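Local coordinates for DNA repair protein RecN (Deinococcus radiodurans, PDB 4ABY), which hydrolyses ATP and may take part in the recombinational repair of damaged DNA, as an SMC-like double-strand break repair protein, at residues R148-W153 with G313-S318. Sequence-based numbering, arbitrary orientation.
Sequences RLTIHW and GADTPS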
ATOM      1  N   ARG A 148       6.054  -6.046   6.608  1.00 29.00           N
ATOM      2  CA  ARG A 148       5.116  -5.710   7.672  1.00 28.32           C
ATOM      3  C   ARG A 148       4.169  -4.582   7.267  1.00 28.90           C
ATOM      4  O   ARG A 148       2.968  -4.639   7.531  1.00 29.50           O
ATOM      5  CB  ARG A 148       5.872  -5.299   8.941  1.00 31.17           C
ATOM      6  CG  ARG A 148       6.866  -6.323   9.476  1.00 32.21           C
ATOM      7  CD  ARG A 148       6.196  -7.634   9.844  1.00 34.55           C
ATOM      8  NE  ARG A 148       7.014  -8.443  10.747  1.00 50.15           N
ATOM      9  CZ  ARG A 148       8.066  -9.169  10.370  1.00 57.60           C
ATOM     10  NH1 ARG A 148       8.451  -9.184   9.097  1.00 47.36           N
ATOM     11  NH2 ARG A 148       8.743  -9.877  11.267  1.00 50.06           N
ATOM     12  N   LEU A 149       4.727  -3.555   6.631  1.00 25.97           N
ATOM     13  CA  LEU A 149       3.977  -2.357   6.276  1.00 20.77           C
ATOM     14  C   LEU A 149       3.818  -2.175   4.776  1.00 22.84           C
ATOM     15  O   LEU A 149       4.687  -2.546   3.992  1.00 26.98           O
ATOM     16  CB  LEU A 149       4.666  -1.116   6.838  1.00 22.25           C
ATOM     17  CG  LEU A 149       4.202  -0.587   8.191  1.00 24.81           C
ATOM     18  CD1 LEU A 149       4.951   0.690   8.517  1.00 24.96           C
ATOM     19  CD2 LEU A 149       2.706  -0.337   8.173  1.00 24.67           C
ATOM     20  N   THR A 150       2.700  -1.579   4.386  1.00 25.20           N
ATOM     21  CA  THR A 150       2.486  -1.138   3.017  1.00 21.30           C
ATOM     22  C   THR A 150       1.799   0.214   3.073  1.00 21.59           C
ATOM     23  O   THR A 150       0.664   0.307   3.524  1.00 27.61           O
ATOM     24  CB  THR A 150       1.573  -2.096   2.252  1.00 19.86           C
ATOM     25  OG1 THR A 150       2.230  -3.355   2.078  1.00 26.15           O
ATOM     26  CG2 THR A 150       1.241  -1.520   0.899  1.00 21.97           C
ATOM     27  N   ILE A 151       2.482   1.266   2.645  1.00 18.74           N
ATOM     28  CA  ILE A 151       1.844   2.573   2.571  1.00 20.99           C
ATOM     29  C   ILE A 151       1.507   2.892   1.125  1.00 24.09           C
ATOM     30  O   ILE A 151       2.385   2.871   0.266  1.00 24.57           O
ATOM     31  CB  ILE A 151       2.733   3.687   3.128  1.00 20.49           C
ATOM     32  CG1 ILE A 151       2.808   3.604   4.651  1.00 20.04           C
ATOM     33  CG2 ILE A 151       2.194   5.042   2.714  1.00 20.67           C
ATOM     34  CD1 ILE A 151       3.901   2.717   5.155  1.00 20.67           C
ATOM     35  N   HIS A 152       0.241   3.189   0.851  1.00 23.07           N
ATOM     36  CA  HIS A 152      -0.177   3.383  -0.533  1.00 23.23           C
ATOM     37  C   HIS A 152      -0.245   4.823  -1.000  1.00 25.93           C
ATOM     38  O   HIS A 152      -0.542   5.739  -0.234  1.00 20.25           O
ATOM     39  CB  HIS A 152      -1.472   2.645  -0.852  1.00 24.36           C
ATOM     40  CG  HIS A 152      -1.280   1.181  -1.088  1.00 21.71           C
ATOM     41  ND1 HIS A 152      -0.368   0.688  -1.994  1.00 19.82           N
ATOM     42  CD2 HIS A 152      -1.879   0.103  -0.532  1.00 22.43           C
ATOM     43  CE1 HIS A 152      -0.414  -0.632  -1.985  1.00 23.42           C
ATOM     44  NE2 HIS A 152      -1.323  -1.013  -1.107  1.00 23.01           N
ATOM     45  N   TRP A 153       0.000   4.969  -2.301  1.00 34.65           N
ATOM     46  CA  TRP A 153       0.312   6.237  -2.933  1.00 28.76           C
ATOM     47  C   TRP A 153       1.798   6.472  -2.663  1.00 26.29           C
ATOM     48  O   TRP A 153       2.616   6.245  -3.547  1.00 31.47           O
ATOM     49  CB  TRP A 153      -0.657   7.334  -2.457  1.00 27.41           C
ATOM     50  CG  TRP A 153      -0.281   8.803  -2.580  1.00 30.18           C
ATOM     51  CD1 TRP A 153      -1.012   9.849  -2.090  1.00 33.46           C
ATOM     52  CD2 TRP A 153       0.884   9.385  -3.189  1.00 25.57           C
ATOM     53  NE1 TRP A 153      -0.384  11.035  -2.351  1.00 33.70           N
ATOM     54  CE2 TRP A 153       0.782  10.783  -3.022  1.00 29.55           C
ATOM     55  CE3 TRP A 153       1.997   8.872  -3.855  1.00 24.51           C
ATOM     56  CZ2 TRP A 153       1.748  11.664  -3.497  1.00 32.13           C
ATOM     57  CZ3 TRP A 153       2.955   9.747  -4.319  1.00 34.51           C
ATOM     58  CH2 TRP A 153       2.823  11.130  -4.140  1.00 36.26           C
ATOM     59  N   GLY A 313      -6.045  -9.438  -2.562  1.00 30.24           N
ATOM     60  CA  GLY A 313      -5.429  -9.607  -1.259  1.00 31.41           C
ATOM     61  C   GLY A 313      -4.209  -8.732  -1.025  1.00 33.22           C
ATOM     62  O   GLY A 313      -3.504  -8.359  -1.961  1.00 30.11           O
ATOM     63  N   ALA A 314      -3.967  -8.401   0.239  1.00 36.09           N
ATOM     64  CA  ALA A 314      -2.777  -7.656   0.631  1.00 36.18           C
ATOM     65  C   ALA A 314      -1.661  -8.633   0.982  1.00 38.12           C
ATOM     66  O   ALA A 314      -1.926  -9.778   1.345  1.00 39.30           O
ATOM     67  CB  ALA A 314      -3.080  -6.750   1.812  1.00 30.58           C
ATOM     68  N   ASP A 315      -0.416  -8.180   0.873  1.00 38.53           N
ATOM     69  CA  ASP A 315       0.735  -9.044   1.127  1.00 40.55           C
ATOM     70  C   ASP A 315       1.446  -8.715   2.437  1.00 36.56           C
ATOM     71  O   ASP A 315       2.523  -9.242   2.716  1.00 40.16           O
ATOM     72  CB  ASP A 315       1.721  -9.016  -0.050  1.00 42.74           C
ATOM     73  CG  ASP A 315       2.088  -7.602  -0.487  1.00 59.96           C
ATOM     74  OD1 ASP A 315       1.222  -6.700  -0.416  1.00 62.21           O
ATOM     75  OD2 ASP A 315       3.244  -7.393  -0.919  1.00 66.26           O
ATOM     76  N   THR A 316       0.830  -7.854   3.238  1.00 32.17           N
ATOM     77  CA  THR A 316       1.381  -7.465   4.527  1.00 28.20           C
ATOM     78  C   THR A 316       0.270  -7.343   5.565  1.00 30.33           C
ATOM     79  O   THR A 316      -0.865  -7.021   5.226  1.00 29.82           O
ATOM     80  CB  THR A 316       2.124  -6.123   4.436  1.00 29.00           C
ATOM     81  OG1 THR A 316       1.211  -5.096   4.024  1.00 30.19           O
ATOM     82  CG2 THR A 316       3.271  -6.210   3.440  1.00 26.98           C
ATOM     83  N   PRO A 317       0.598  -7.598   6.840  1.00 31.03           N
ATOM     84  CA  PRO A 317      -0.381  -7.551   7.932  1.00 28.24           C
ATOM     85  C   PRO A 317      -1.018  -6.176   8.092  1.00 27.44           C
ATOM     86  O   PRO A 317      -2.163  -6.085   8.532  1.00 28.72           O
ATOM     87  CB  PRO A 317       0.459  -7.886   9.176  1.00 30.63           C
ATOM     88  CG  PRO A 317       1.876  -7.678   8.769  1.00 31.05           C
ATOM     89  CD  PRO A 317       1.930  -8.006   7.314  1.00 31.57           C
ATOM     90  N   SER A 318      -0.275  -5.125   7.749  1.00 28.56           N
ATOM     91  CA  SER A 318      -0.754  -3.752   7.895  1.00 25.85           C
ATOM     92  C   SER A 318      -0.631  -3.002   6.583  1.00 27.11           C
ATOM     93  O   SER A 318       0.362  -3.142   5.874  1.00 30.69           O
ATOM     94  CB  SER A 318       0.039  -3.018   8.973  1.00 26.48           C
ATOM     95  OG  SER A 318      -0.051  -3.689  10.218  1.00 33.35           O
TER
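Thr150 and Thr316 meet through their hydroxyls, with OG1 of Thr150 2.8 Å from OG1 of Thr316. Thr316 OG1 donates to its own segment, to Ser318 O at 2.8 Å, coming from above the plane of that carbonyl. In Thr316, chi1 of 61° sets OG1 between the backbone N and the carbonyl carbon. Its CG2 also lies beside the Thr150 hydroxyl. An alanine in place of Thr316 would probably leave Ser318 O without this hydroxyl donor and open a gap beside the Thr150 hydroxyl. The Ser318 hydroxyl hydrogen-bonds to Gln348 OE1.

Two backbone hydrogen bonds join the segments. Ser318 N donates to Arg148 O at 3.3 Å. The bond from Thr150 N to Ser318 O is weak.

Pro317 CG lies against the carbonyl oxygen of Arg148, 3.5 Å from Arg148 O. The nonpolar packing is slight. Leu149 CD2 lies 3.9 Å from Ser318 CB.

This is where edge strand 149-152 starts to pair in parallel with strand 318-321 in the mixed sheet of the P-loop ATPase head domain. Backbone hydrogen bonds of Thr150 and His152 with Val320 continue the pairing. Residues 313-317 lead in from helix 298-312, which His152 touches at Met305 and Ser309.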